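Local coordinates for geranyltranstransferase (Legionella pneumophila subsp. pneumophila, PDB 3LOM), which probably condenses isoprenyl diphosphate building blocks into longer prenyl chains such as farnesyl diphosphate, with magnesium as cofactor, at residues R19-L24 against A45-G50; R39-Y44 against P105-A110. All coordinates share one frame; numbering follows the deposited sequence.

In the fold
Both interactions use helix 36-46 in a mostly helical isoprenoid synthase fold, and their centres lie about 14 Å apart. Interaction 2 sets residues 39-44 of this helix against the end of a small hairpin and the short helix 107-110. Interaction 1 sets the end of the same helix, and the loop after it, against helix 5-28. Lys104 ties the two together. Its NZ is hydrogen-bonded to Tyr44 O and Ser48 OG, and it makes a cation-pi contact with the Tyr44 ring. The loop at Gly49 and Gly50 starts the GGKR family motif, and Asp91 near interaction 2 belongs to the aspartate-rich motif. In relatives these bind diphosphate and magnesium.

Interaction 1: residues R19-L24 against A45-G50; sequences RHELYL and ALFSGG
Phe47 and Leu46 meet Leu24 and Glu21 of helix 5-28, Phe47 through the far end of its ring. The apolar packing comes first. Leu24 CB lies 3.7 Å from Phe47 CZ. The two leucines also meet through their methyl groups. Leu24 CD2 is 3.9 Å from Leu46 CD1, and the two side chains cross at about a right angle. Met123 of helix 113-135 also touches Leu46, and Leu28 of helix 5-28 touches both Leu46 and Phe47.

The second kind of contact is weakly polar. The edge of the Phe47 ring faces the helix backbone. Glu21 O sits near the ring plane, 3.3 Å from Phe47 CE2. Glu21 CA is in that plane too, 4.0 Å from the same carbon.

The third kind is polar but is not a bond in this model. Glu21 CG is anti to its own carbonyl carbon (chi1 -68°), and the chain is extended beyond it. The carboxylate therefore reaches out to the loop. Its OE2 is 3.7 Å from Ser48 O and 4.3 Å from Gly50 O, and Gly50 is poorly ordered. The Ser48 hydroxyl is hydrogen-bonded to Lys104 NZ. Gly49 O takes a hydrogen bond from Arg52 NH2.

The chemistry implies a join made by hydrocarbon contact and one ring edge against a carbonyl. The carbonyl oxygens offer the carboxylate no hydrogen to bind, so this approach probably adds little attraction. Side-chain charges from Lys104 and Arg52 meet the loop instead, where the glycine-rich family motif begins.

Interaction 2: residues R39-Y44 against P105-A110; sequences RSALHY and PSCHKA
Ala41 and Cys107 mark the closest backbone approach, with CA atoms 7.1 Å apart. Residues 39-44 are helical. Residues 105-110 leave the strand 104-105 and enter the short helix 107-110, with Ser106 at the N-cap position. At the closest approach Ala41 CB packs on Cys107 SG at 4.3 Å.

Tyr44 makes most of the close contacts. Its CG is anti to the backbone N (chi1 180°), and the ring lies between the segments with OH at Pro105. The hydroxyl donates a short hydrogen bond of 2.5 Å from Tyr44 OH to Pro105 O. That oxygen lies in the plane of the ring. The donor is tilted 24° from the carbonyl plane, and the C=O...donor angle is 137°. Ala110 CB makes an off-centre CH-pi contact, 3.6 Å from Tyr44 CE2.

Away from the contact, on the side of residues 105-110, Ser106 OG is hydrogen-bonded to Asp98 O; on the helix 36-46 side Leu42 packs on Ile157 of the second subunit. The hairpin 100-105 follows the aspartate-rich motif in sequence, as in other trans-prenyl diphosphate synthases, and the Tyr44 hydrogen bond joins the second strand of this hairpin, at Pro105, to helix 36-46.

Interaction 1: residues R19-L24 against A45-G50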
loop_
_atom_site.group_PDB
_atom_site.type_symbol
_atom_site.label_atom_id
_atom_site.label_comp_id
_atom_site.label_asym_id
_atom_site.label_seq_id
_atom_site.Cartn_x
_atom_site.Cartn_y
_atom_site.Cartn_z
ATOM N N ARG A 19 14.227 20.003 6.997
ATOM C CA ARG A 19 12.853 20.057 7.506
ATOM C C ARG A 19 12.122 18.733 7.271
ATOM O O ARG A 19 11.424 18.228 8.165
ATOM C CB ARG A 19 12.083 21.229 6.874
ATOM C CG ARG A 19 10.580 21.194 7.141
ATOM C CD ARG A 19 9.845 22.472 6.763
ATOM N NE ARG A 19 8.490 22.429 7.320
ATOM C CZ ARG A 19 7.810 23.482 7.766
ATOM N NH1 ARG A 19 8.343 24.697 7.726
ATOM N NH2 ARG A 19 6.588 23.317 8.261
ATOM N N HIS A 20 12.318 18.170 6.077
ATOM C CA HIS A 20 11.679 16.918 5.684
ATOM C C HIS A 20 12.177 15.726 6.513
ATOM O O HIS A 20 11.371 14.912 6.985
ATOM C CB HIS A 20 11.849 16.671 4.172
ATOM C CG HIS A 20 11.649 15.244 3.763
ATOM N ND1 HIS A 20 10.429 14.605 3.859
ATOM C CD2 HIS A 20 12.516 14.328 3.268
ATOM C CE1 HIS A 20 10.554 13.358 3.438
ATOM N NE2 HIS A 20 11.810 13.166 3.074
ATOM N N GLU A 21 13.493 15.641 6.693
ATOM C CA GLU A 21 14.102 14.574 7.500
ATOM C C GLU A 21 13.673 14.641 8.970
ATOM O O GLU A 21 13.405 13.612 9.598
ATOM C CB GLU A 21 15.622 14.625 7.387
ATOM C CG GLU A 21 16.148 14.252 6.008
ATOM C CD GLU A 21 17.652 14.406 5.882
ATOM O OE1 GLU A 21 18.293 14.881 6.842
ATOM O OE2 GLU A 21 18.197 14.044 4.818
ATOM N N LEU A 22 13.580 15.866 9.488
ATOM C CA LEU A 22 13.186 16.124 10.868
ATOM C C LEU A 22 11.719 15.756 11.069
ATOM O O LEU A 22 11.344 15.223 12.121
ATOM C CB LEU A 22 13.415 17.603 11.198
ATOM C CG LEU A 22 14.232 18.079 12.410
ATOM C CD1 LEU A 22 15.414 17.166 12.757
ATOM C CD2 LEU A 22 14.713 19.514 12.169
ATOM N N TYR A 23 10.899 16.025 10.051
ATOM C CA TYR A 23 9.480 15.680 10.108
ATOM C C TYR A 23 9.257 14.171 10.029
ATOM O O TYR A 23 8.332 13.659 10.651
ATOM C CB TYR A 23 8.663 16.411 9.029
ATOM C CG TYR A 23 7.170 16.208 9.191
ATOM C CD1 TYR A 23 6.481 15.261 8.428
ATOM C CD2 TYR A 23 6.450 16.941 10.133
ATOM C CE1 TYR A 23 5.107 15.058 8.601
ATOM C CE2 TYR A 23 5.090 16.746 10.308
ATOM C CZ TYR A 23 4.426 15.805 9.535
ATOM O OH TYR A 23 3.079 15.612 9.708
ATOM N N LEU A 24 10.104 13.466 9.277
ATOM C CA LEU A 24 10.010 12.002 9.181
ATOM C C LEU A 24 10.359 11.292 10.488
ATOM O O LEU A 24 9.656 10.358 10.880
ATOM C CB LEU A 24 10.872 11.447 8.038
ATOM C CG LEU A 24 10.182 11.120 6.713
ATOM C CD1 LEU A 24 11.191 10.559 5.711
ATOM C CD2 LEU A 24 9.019 10.145 6.923
ATOM N N ALA A 45 16.315 2.475 5.905
ATOM C CA ALA A 45 15.926 2.736 4.528
ATOM C C ALA A 45 15.613 4.210 4.269
ATOM O O ALA A 45 16.033 4.758 3.253
ATOM C CB ALA A 45 14.751 1.862 4.151
ATOM N N LEU A 46 14.909 4.851 5.204
ATOM C CA LEU A 46 14.414 6.222 5.015
ATOM C C LEU A 46 15.424 7.362 5.126
ATOM O O LEU A 46 15.142 8.472 4.674
ATOM C CB LEU A 46 13.254 6.513 5.969
ATOM C CG LEU A 46 11.834 6.225 5.477
ATOM C CD1 LEU A 46 10.846 6.730 6.502
ATOM C CD2 LEU A 46 11.569 6.871 4.116
ATOM N N PHE A 47 16.580 7.121 5.739
ATOM C CA PHE A 47 17.514 8.217 5.976
ATOM C C PHE A 47 18.864 7.979 5.340
ATOM O O PHE A 47 19.539 6.992 5.636
ATOM C CB PHE A 47 17.649 8.523 7.466
ATOM C CG PHE A 47 16.377 9.005 8.095
ATOM C CD1 PHE A 47 15.554 8.125 8.786
ATOM C CD2 PHE A 47 15.992 10.338 7.980
ATOM C CE1 PHE A 47 14.362 8.569 9.366
ATOM C CE2 PHE A 47 14.802 10.795 8.560
ATOM C CZ PHE A 47 13.989 9.907 9.253
ATOM N N SER A 48 19.233 8.895 4.448
ATOM C CA SER A 48 20.500 8.828 3.735
ATOM C C SER A 48 21.078 10.224 3.547
ATOM O O SER A 48 20.428 11.228 3.867
ATOM C CB SER A 48 20.318 8.150 2.372
ATOM O OG SER A 48 19.847 6.820 2.520
ATOM N N GLY A 49 22.309 10.271 3.035
ATOM C CA GLY A 49 22.948 11.519 2.630
ATOM C C GLY A 49 22.405 12.015 1.300
ATOM O O GLY A 49 21.688 11.290 0.597
ATOM N N GLY A 50 22.747 13.255 0.956
ATOM C CA GLY A 50 22.212 13.907 -0.239
ATOM C C GLY A 50 20.761 14.329 -0.063
ATOM O O GLY A 50 20.198 14.224 1.032
#

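Interaction 2: residues R39-Y44 against P105-A110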
loop_
_atom_site.group_PDB
_atom_site.type_symbol
_atom_site.label_atom_id
_atom_site.label_comp_id
_atom_site.label_asym_id
_atom_site.label_seq_id
_atom_site.Cartn_x
_atom_site.Cartn_y
_atom_site.Cartn_z
ATOM N N ARG A 39 11.019 -1.298 12.821
ATOM C CA ARG A 39 11.450 0.087 13.117
ATOM C C ARG A 39 12.931 0.336 12.839
ATOM O O ARG A 39 13.308 1.432 12.422
ATOM C CB ARG A 39 11.033 0.588 14.517
ATOM C CG ARG A 39 11.625 -0.136 15.696
ATOM C CD ARG A 39 10.554 -0.806 16.531
ATOM N NE ARG A 39 10.341 -0.160 17.822
ATOM C CZ ARG A 39 9.881 -0.783 18.905
ATOM N NH1 ARG A 39 9.582 -2.076 18.866
ATOM N NH2 ARG A 39 9.720 -0.114 20.036
ATOM N N SER A 40 13.757 -0.692 13.010
ATOM C CA SER A 40 15.161 -0.580 12.640
ATOM C C SER A 40 15.339 -0.446 11.124
ATOM O O SER A 40 16.084 0.421 10.657
ATOM C CB SER A 40 15.973 -1.756 13.185
ATOM O OG SER A 40 17.332 -1.644 12.792
ATOM N N ALA A 41 14.665 -1.297 10.358
ATOM C CA ALA A 41 14.814 -1.271 8.901
ATOM C C ALA A 41 14.155 -0.070 8.240
ATOM O O ALA A 41 14.715 0.500 7.303
ATOM C CB ALA A 41 14.341 -2.553 8.285
ATOM N N LEU A 42 12.991 0.330 8.749
ATOM C CA LEU A 42 12.379 1.617 8.379
ATOM C C LEU A 42 13.361 2.780 8.447
ATOM O O LEU A 42 13.507 3.531 7.488
ATOM C CB LEU A 42 11.193 1.936 9.294
ATOM C CG LEU A 42 9.825 1.354 8.949
ATOM C CD1 LEU A 42 8.913 1.435 10.153
ATOM C CD2 LEU A 42 9.221 2.118 7.791
ATOM N N HIS A 43 14.028 2.918 9.592
ATOM C CA HIS A 43 14.982 3.996 9.816
ATOM C C HIS A 43 16.224 3.865 8.947
ATOM O O HIS A 43 16.771 4.867 8.502
ATOM C CB HIS A 43 15.353 4.081 11.301
ATOM C CG HIS A 43 14.293 4.719 12.143
ATOM N ND1 HIS A 43 13.366 3.993 12.859
ATOM C CD2 HIS A 43 13.998 6.022 12.361
ATOM C CE1 HIS A 43 12.553 4.822 13.491
ATOM N NE2 HIS A 43 12.916 6.060 13.207
ATOM N N TYR A 44 16.662 2.633 8.698
ATOM C CA TYR A 44 17.802 2.392 7.809
ATOM C C TYR A 44 17.504 2.833 6.375
ATOM O O TYR A 44 18.334 3.472 5.712
ATOM C CB TYR A 44 18.208 0.918 7.815
ATOM C CG TYR A 44 19.384 0.624 6.904
ATOM C CD1 TYR A 44 20.684 0.920 7.305
ATOM C CD2 TYR A 44 19.194 0.061 5.635
ATOM C CE1 TYR A 44 21.767 0.669 6.479
ATOM C CE2 TYR A 44 20.277 -0.189 4.789
ATOM C CZ TYR A 44 21.561 0.118 5.226
ATOM O OH TYR A 44 22.646 -0.125 4.424
ATOM N N PRO A 105 25.029 -0.675 1.385
ATOM C CA PRO A 105 24.223 -1.876 1.198
ATOM C C PRO A 105 22.720 -1.605 1.211
ATOM O O PRO A 105 22.234 -0.806 2.012
ATOM C CB PRO A 105 24.611 -2.740 2.400
ATOM C CG PRO A 105 26.025 -2.406 2.631
ATOM C CD PRO A 105 26.180 -0.942 2.272
ATOM N N SER A 106 22.006 -2.267 0.304
ATOM C CA SER A 106 20.556 -2.152 0.198
ATOM C C SER A 106 19.884 -2.847 1.371
ATOM O O SER A 106 20.523 -3.616 2.100
ATOM C CB SER A 106 20.079 -2.771 -1.115
ATOM O OG SER A 106 20.561 -4.094 -1.233
ATOM N N CYS A 107 18.589 -2.591 1.531
ATOM C CA CYS A 107 17.846 -3.056 2.690
ATOM C C CYS A 107 17.877 -4.570 2.916
ATOM O O CYS A 107 17.969 -5.022 4.057
ATOM C CB CYS A 107 16.406 -2.573 2.628
ATOM S SG CYS A 107 15.573 -2.762 4.176
ATOM N N HIS A 108 17.812 -5.348 1.842
ATOM C CA HIS A 108 17.853 -6.806 1.971
ATOM C C HIS A 108 19.266 -7.324 2.264
ATOM O O HIS A 108 19.426 -8.409 2.820
ATOM C CB HIS A 108 17.246 -7.497 0.741
ATOM C CG HIS A 108 17.929 -7.156 -0.544
ATOM N ND1 HIS A 108 17.721 -5.963 -1.204
ATOM C CD2 HIS A 108 18.812 -7.854 -1.296
ATOM C CE1 HIS A 108 18.453 -5.939 -2.303
ATOM N NE2 HIS A 108 19.122 -7.074 -2.383
ATOM N N LYS A 109 20.281 -6.546 1.893
ATOM C CA LYS A 109 21.666 -6.907 2.193
ATOM C C LYS A 109 22.042 -6.559 3.638
ATOM O O LYS A 109 22.766 -7.312 4.285
ATOM C CB LYS A 109 22.645 -6.246 1.212
ATOM C CG LYS A 109 22.459 -6.647 -0.252
ATOM C CD LYS A 109 22.548 -8.152 -0.465
ATOM C CE LYS A 109 23.978 -8.659 -0.353
ATOM N NZ LYS A 109 23.988 -10.142 -0.390
ATOM N N ALA A 110 21.549 -5.419 4.127
ATOM C CA ALA A 110 21.769 -4.996 5.507
ATOM C C ALA A 110 20.932 -5.807 6.484
ATOM O O ALA A 110 21.332 -6.007 7.631
ATOM C CB ALA A 110 21.470 -3.519 5.667
#